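Long-range contact in PAC2 family protein (Mycobacterium tuberculosis, PDB 2WAM), which is of unknown function but belongs to the PAC2 family and represents a duplicated gene family of actinobacteria: residues L147-I160 with P216-A228. Residues are numbered along the deposited sequence; the frame is centred on the assembly and turned at random.
Sequences LAGLEPDLKWERFI and PGSASNLLEYRMA
Ile160 and Leu223 mark where helix 156-160 and helix 219-228 meet, the two axes approaching to 10.3 Å at a signed crossing angle of -58°; nearer the helix starts, Trp156 faces Ala219. Ile160 enters as a knob into the hole formed by Ala219, Leu222, Leu223 and Arg226. With CG1 anti to its carbonyl carbon (chi1 -71°), its two branches part: the Ile160 side chain crosses Leu222 at about a right angle, its CD1 3.7 Å from Leu222 CD2, while CG2 touches Leu223 CD1 and Arg226 CB. Trp156 lies over the start of the second helix, where Ala219 CB makes a CH-pi contact above its five-membered ring, and Ala219 N covers the rim of the same indole. NE1 of Trp156 donates to Pro152 O (3.0 Å) from above the carbonyl plane, which fixes the turn of the ring; Gly217 O meets the opposite, six-membered end at its edge. From the loop, the extended chain of Glu151 brings OE2 to Ala219 N (3.1 Å), met on its anti side, and a water joins OE2 to Ser220 N, so the carboxylate reaches two N-H groups of the first turn, which would probably stabilise its charge. OE1 of Glu151 is bridged by Arg110 and Arg113 of the second subunit. Ser218, the N-cap, accepts from Asn221 N through OG (3.1 Å). Two turns along helix 219-228, Arg226 grips Glu157, from the first turn of helix 156-160, side-on, NE to OE2 and NH2 to OE1 (both 2.9 Å), with the planes 29° apart; Leu222 CD1 covers a guanidinium face, and Arg226 also binds Gln229 and, in the second subunit, Asp128. Leu147, on central strand 143-148, adds an apolar contact with Leu223 (CD2 to CD2, 4.3 Å). The whole is a helix pair with one knob-into-hole contact in an alpha/beta fold with a mixed sheet, the start of helix 219-228 joined through Glu151 to the second subunit.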
loop_
_atom_site.group_PDB
_atom_site.type_symbol
_atom_site.label_atom_id
_atom_site.label_comp_id
_atom_site.label_asym_id
_atom_site.label_seq_id
_atom_site.Cartn_x
_atom_site.Cartn_y
_atom_site.Cartn_z
ATOM N N LEU A 147 23.195 12.434 -9.642
ATOM C CA LEU A 147 21.764 12.270 -9.893
ATOM C C LEU A 147 21.440 12.791 -11.296
ATOM O O LEU A 147 21.625 13.978 -11.568
ATOM C CB LEU A 147 20.949 13.045 -8.851
ATOM C CG LEU A 147 19.431 13.064 -9.061
ATOM C CD1 LEU A 147 18.820 11.684 -8.815
ATOM C CD2 LEU A 147 18.795 14.108 -8.184
ATOM N N ALA A 148 20.960 11.918 -12.186
ATOM C CA ALA A 148 20.750 12.307 -13.590
ATOM C C ALA A 148 19.579 11.612 -14.255
ATOM O O ALA A 148 19.084 10.597 -13.765
ATOM C CB ALA A 148 22.034 12.100 -14.417
ATOM N N GLY A 149 19.138 12.181 -15.373
ATOM C CA GLY A 149 17.964 11.705 -16.087
ATOM C C GLY A 149 16.961 12.816 -16.347
ATOM O O GLY A 149 17.313 13.997 -16.330
ATOM N N LEU A 150 15.704 12.441 -16.579
ATOM C CA LEU A 150 14.639 13.413 -16.850
ATOM C C LEU A 150 14.154 14.094 -15.583
ATOM O O LEU A 150 13.937 13.441 -14.572
ATOM C CB LEU A 150 13.435 12.731 -17.508
ATOM C CG LEU A 150 13.725 11.913 -18.760
ATOM C CD1 LEU A 150 12.465 11.681 -19.555
ATOM C CD2 LEU A 150 14.737 12.632 -19.611
ATOM N N GLU A 151 13.969 15.407 -15.640
ATOM C CA GLU A 151 13.162 16.091 -14.632
ATOM C C GLU A 151 11.755 15.486 -14.626
ATOM O O GLU A 151 11.106 15.415 -15.669
ATOM C CB GLU A 151 13.084 17.581 -14.945
ATOM C CG GLU A 151 12.220 18.394 -14.005
ATOM C CD GLU A 151 12.051 19.815 -14.494
ATOM O OE1 GLU A 151 11.574 19.991 -15.631
ATOM O OE2 GLU A 151 12.406 20.756 -13.757
ATOM N N PRO A 152 11.284 15.033 -13.456
ATOM C CA PRO A 152 9.924 14.489 -13.356
ATOM C C PRO A 152 8.842 15.550 -13.637
ATOM O O PRO A 152 9.094 16.739 -13.486
ATOM C CB PRO A 152 9.826 14.025 -11.893
ATOM C CG PRO A 152 11.202 14.162 -11.297
ATOM C CD PRO A 152 11.949 15.140 -12.146
ATOM N N ASP A 153 7.654 15.118 -14.048
ATOM C CA ASP A 153 6.505 16.018 -14.143
ATOM C C ASP A 153 5.758 16.012 -12.812
ATOM O O ASP A 153 5.246 17.033 -12.365
ATOM C CB ASP A 153 5.540 15.578 -15.248
ATOM C CG ASP A 153 6.154 15.638 -16.611
ATOM O OD1 ASP A 153 6.774 14.646 -17.022
ATOM O OD2 ASP A 153 6.011 16.678 -17.278
ATOM N N LEU A 154 5.715 14.842 -12.190
ATOM C CA LEU A 154 4.904 14.618 -11.009
ATOM C C LEU A 154 5.717 14.567 -9.728
ATOM O O LEU A 154 6.930 14.358 -9.762
ATOM C CB LEU A 154 4.159 13.299 -11.167
ATOM C CG LEU A 154 3.406 13.170 -12.485
ATOM C CD1 LEU A 154 2.682 11.850 -12.532
ATOM C CD2 LEU A 154 2.427 14.338 -12.663
ATOM N N LYS A 155 5.029 14.781 -8.609
ATOM C CA LYS A 155 5.532 14.468 -7.267
ATOM C C LYS A 155 6.886 15.047 -6.855
ATOM O O LYS A 155 7.706 14.328 -6.281
ATOM C CB LYS A 155 5.613 12.958 -7.113
ATOM C CG LYS A 155 4.295 12.268 -7.193
ATOM C CD LYS A 155 4.491 10.829 -7.597
ATOM C CE LYS A 155 3.213 10.049 -7.418
ATOM N NZ LYS A 155 3.254 8.875 -8.283
ATOM N N TRP A 156 7.119 16.328 -7.114
ATOM C CA TRP A 156 8.414 16.922 -6.799
ATOM C C TRP A 156 8.773 16.837 -5.321
ATOM O O TRP A 156 9.934 16.643 -4.970
ATOM C CB TRP A 156 8.466 18.382 -7.250
ATOM C CG TRP A 156 8.609 18.566 -8.721
ATOM C CD1 TRP A 156 8.475 17.610 -9.695
ATOM C CD2 TRP A 156 8.879 19.790 -9.396
ATOM N NE1 TRP A 156 8.667 18.169 -10.933
ATOM C CE2 TRP A 156 8.911 19.512 -10.778
ATOM C CE3 TRP A 156 9.107 21.107 -8.969
ATOM C CZ2 TRP A 156 9.156 20.491 -11.729
ATOM C CZ3 TRP A 156 9.353 22.074 -9.909
ATOM C CH2 TRP A 156 9.373 21.765 -11.277
ATOM N N GLU A 157 7.792 17.005 -4.444
ATOM C CA GLU A 157 8.115 17.029 -3.026
ATOM C C GLU A 157 8.549 15.651 -2.573
ATOM O O GLU A 157 9.608 15.485 -1.961
ATOM C CB GLU A 157 6.960 17.562 -2.184
ATOM C CG GLU A 157 6.616 19.039 -2.455
ATOM C CD GLU A 157 7.736 20.027 -2.100
ATOM O OE1 GLU A 157 7.644 21.192 -2.523
ATOM O OE2 GLU A 157 8.702 19.657 -1.401
ATOM N N ARG A 158 7.740 14.654 -2.903
ATOM C CA ARG A 158 8.074 13.291 -2.536
ATOM C C ARG A 158 9.451 12.899 -3.105
ATOM O O ARG A 158 10.288 12.322 -2.413
ATOM C CB ARG A 158 6.975 12.346 -3.006
ATOM C CG ARG A 158 7.053 10.964 -2.416
ATOM C CD ARG A 158 5.731 10.273 -2.565
ATOM N NE ARG A 158 5.914 8.869 -2.893
ATOM C CZ ARG A 158 4.985 8.112 -3.460
ATOM N NH1 ARG A 158 3.802 8.626 -3.763
ATOM N NH2 ARG A 158 5.246 6.838 -3.726
ATOM N N PHE A 159 9.673 13.241 -4.367
ATOM C CA PHE A 159 10.930 12.990 -5.051
ATOM C C PHE A 159 12.115 13.658 -4.358
ATOM O O PHE A 159 13.106 12.999 -4.034
ATOM C CB PHE A 159 10.835 13.454 -6.512
ATOM C CG PHE A 159 12.152 13.462 -7.229
ATOM C CD1 PHE A 159 12.702 14.657 -7.689
ATOM C CD2 PHE A 159 12.856 12.287 -7.421
ATOM C CE1 PHE A 159 13.911 14.672 -8.340
ATOM C CE2 PHE A 159 14.075 12.291 -8.069
ATOM C CZ PHE A 159 14.602 13.486 -8.538
ATOM N N ILE A 160 12.007 14.967 -4.135
ATOM C CA ILE A 160 13.054 15.725 -3.460
ATOM C C ILE A 160 13.381 15.177 -2.059
ATOM O O ILE A 160 14.550 15.022 -1.694
ATOM C CB ILE A 160 12.685 17.205 -3.370
ATOM C CG1 ILE A 160 12.770 17.853 -4.756
ATOM C CG2 ILE A 160 13.605 17.922 -2.398
ATOM C CD1 ILE A 160 11.922 19.105 -4.891
ATOM N N PRO A 216 10.255 30.729 -12.769
ATOM C CA PRO A 216 9.624 29.412 -12.661
ATOM C C PRO A 216 10.568 28.430 -11.977
ATOM O O PRO A 216 11.752 28.393 -12.297
ATOM C CB PRO A 216 9.389 29.012 -14.132
ATOM C CG PRO A 216 10.168 30.014 -14.940
ATOM C CD PRO A 216 10.118 31.262 -14.130
ATOM N N GLY A 217 10.051 27.664 -11.024
ATOM C CA GLY A 217 10.856 26.687 -10.323
ATOM C C GLY A 217 11.132 25.458 -11.161
ATOM O O GLY A 217 10.392 25.149 -12.102
ATOM N N SER A 218 12.212 24.766 -10.826
ATOM C CA SER A 218 12.541 23.478 -11.432
ATOM C C SER A 218 12.868 22.444 -10.345
ATOM O O SER A 218 13.210 22.802 -9.218
ATOM C CB SER A 218 13.713 23.633 -12.401
ATOM O OG SER A 218 14.926 23.922 -11.723
ATOM N N ALA A 219 12.768 21.166 -10.671
ATOM C CA ALA A 219 13.075 20.137 -9.685
ATOM C C ALA A 219 14.480 20.306 -9.111
ATOM O O ALA A 219 14.680 20.168 -7.905
ATOM C CB ALA A 219 12.893 18.746 -10.274
ATOM N N SER A 220 15.445 20.609 -9.975
ATOM C CA SER A 220 16.822 20.855 -9.532
ATOM C C SER A 220 16.910 22.065 -8.614
ATOM O O SER A 220 17.527 22.002 -7.560
ATOM C CB SER A 220 17.776 21.037 -10.719
ATOM O OG SER A 220 18.418 19.821 -11.063
ATOM N N ASN A 221 16.287 23.168 -9.008
ATOM C CA ASN A 221 16.318 24.353 -8.166
ATOM C C ASN A 221 15.607 24.136 -6.843
ATOM O O ASN A 221 16.102 24.529 -5.786
ATOM C CB ASN A 221 15.709 25.554 -8.882
ATOM C CG ASN A 221 16.624 26.127 -9.940
ATOM O OD1 ASN A 221 17.842 25.884 -9.937
ATOM N ND2 ASN A 221 16.039 26.896 -10.863
ATOM N N LEU A 222 14.432 23.520 -6.903
ATOM C CA LEU A 222 13.676 23.268 -5.689
ATOM C C LEU A 222 14.442 22.301 -4.789
ATOM O O LEU A 222 14.396 22.429 -3.570
ATOM C CB LEU A 222 12.273 22.753 -6.000
ATOM C CG LEU A 222 11.283 22.783 -4.834
ATOM C CD1 LEU A 222 11.112 24.199 -4.294
ATOM C CD2 LEU A 222 9.940 22.210 -5.253
ATOM N N LEU A 223 15.174 21.361 -5.390
ATOM C CA LEU A 223 15.984 20.430 -4.611
ATOM C C LEU A 223 17.053 21.193 -3.853
ATOM O O LEU A 223 17.249 21.000 -2.653
ATOM C CB LEU A 223 16.646 19.394 -5.510
ATOM C CG LEU A 223 17.711 18.514 -4.839
ATOM C CD1 LEU A 223 17.104 17.628 -3.746
ATOM C CD2 LEU A 223 18.412 17.674 -5.897
ATOM N N GLU A 224 17.741 22.069 -4.575
ATOM C CA GLU A 224 18.750 22.933 -3.987
ATOM C C GLU A 224 18.162 23.774 -2.838
ATOM O O GLU A 224 18.704 23.798 -1.728
ATOM C CB GLU A 224 19.366 23.798 -5.080
ATOM C CG GLU A 224 20.161 24.979 -4.606
ATOM C CD GLU A 224 20.976 25.586 -5.731
ATOM O OE1 GLU A 224 21.529 24.811 -6.549
ATOM O OE2 GLU A 224 21.061 26.832 -5.796
ATOM N N TYR A 225 17.041 24.438 -3.095
ATOM C CA TYR A 225 16.356 25.196 -2.048
ATOM C C TYR A 225 15.944 24.348 -0.838
ATOM O O TYR A 225 16.198 24.731 0.311
ATOM C CB TYR A 225 15.135 25.914 -2.609
ATOM C CG TYR A 225 14.427 26.761 -1.580
ATOM C CD1 TYR A 225 15.093 27.797 -0.927
ATOM C CD2 TYR A 225 13.093 26.529 -1.256
ATOM C CE1 TYR A 225 14.449 28.574 0.018
ATOM C CE2 TYR A 225 12.442 27.298 -0.314
ATOM C CZ TYR A 225 13.122 28.321 0.319
ATOM O OH TYR A 225 12.476 29.091 1.255
ATOM N N ARG A 226 15.298 23.207 -1.090
ATOM C CA ARG A 226 14.861 22.347 0.003
ATOM C C ARG A 226 16.055 21.875 0.812
ATOM O O ARG A 226 16.047 21.942 2.035
ATOM C CB ARG A 226 14.054 21.160 -0.518
ATOM C CG ARG A 226 12.708 21.535 -1.108
ATOM C CD ARG A 226 11.642 21.555 -0.060
ATOM N NE ARG A 226 10.343 21.952 -0.597
ATOM C CZ ARG A 226 9.846 23.179 -0.510
ATOM N NH1 ARG A 226 10.543 24.134 0.087
ATOM N NH2 ARG A 226 8.659 23.455 -1.023
ATOM N N MET A 227 17.081 21.407 0.112
ATOM C CA MET A 227 18.349 21.013 0.721
ATOM C C MET A 227 18.897 22.084 1.669
ATOM O O MET A 227 19.266 21.778 2.804
ATOM C CB MET A 227 19.395 20.716 -0.366
ATOM C CG MET A 227 19.203 19.394 -1.111
ATOM S SD MET A 227 19.251 17.999 0.006
ATOM C CE MET A 227 21.010 17.658 0.035
ATOM N N ALA A 228 18.959 23.330 1.196
ATOM C CA ALA A 228 19.417 24.446 2.027
ATOM C C ALA A 228 18.535 24.663 3.252
ATOM O O ALA A 228 19.043 24.919 4.343
ATOM C CB ALA A 228 19.499 25.718 1.228
HETATM O O HOH W 1 15.016 20.347 -12.927
#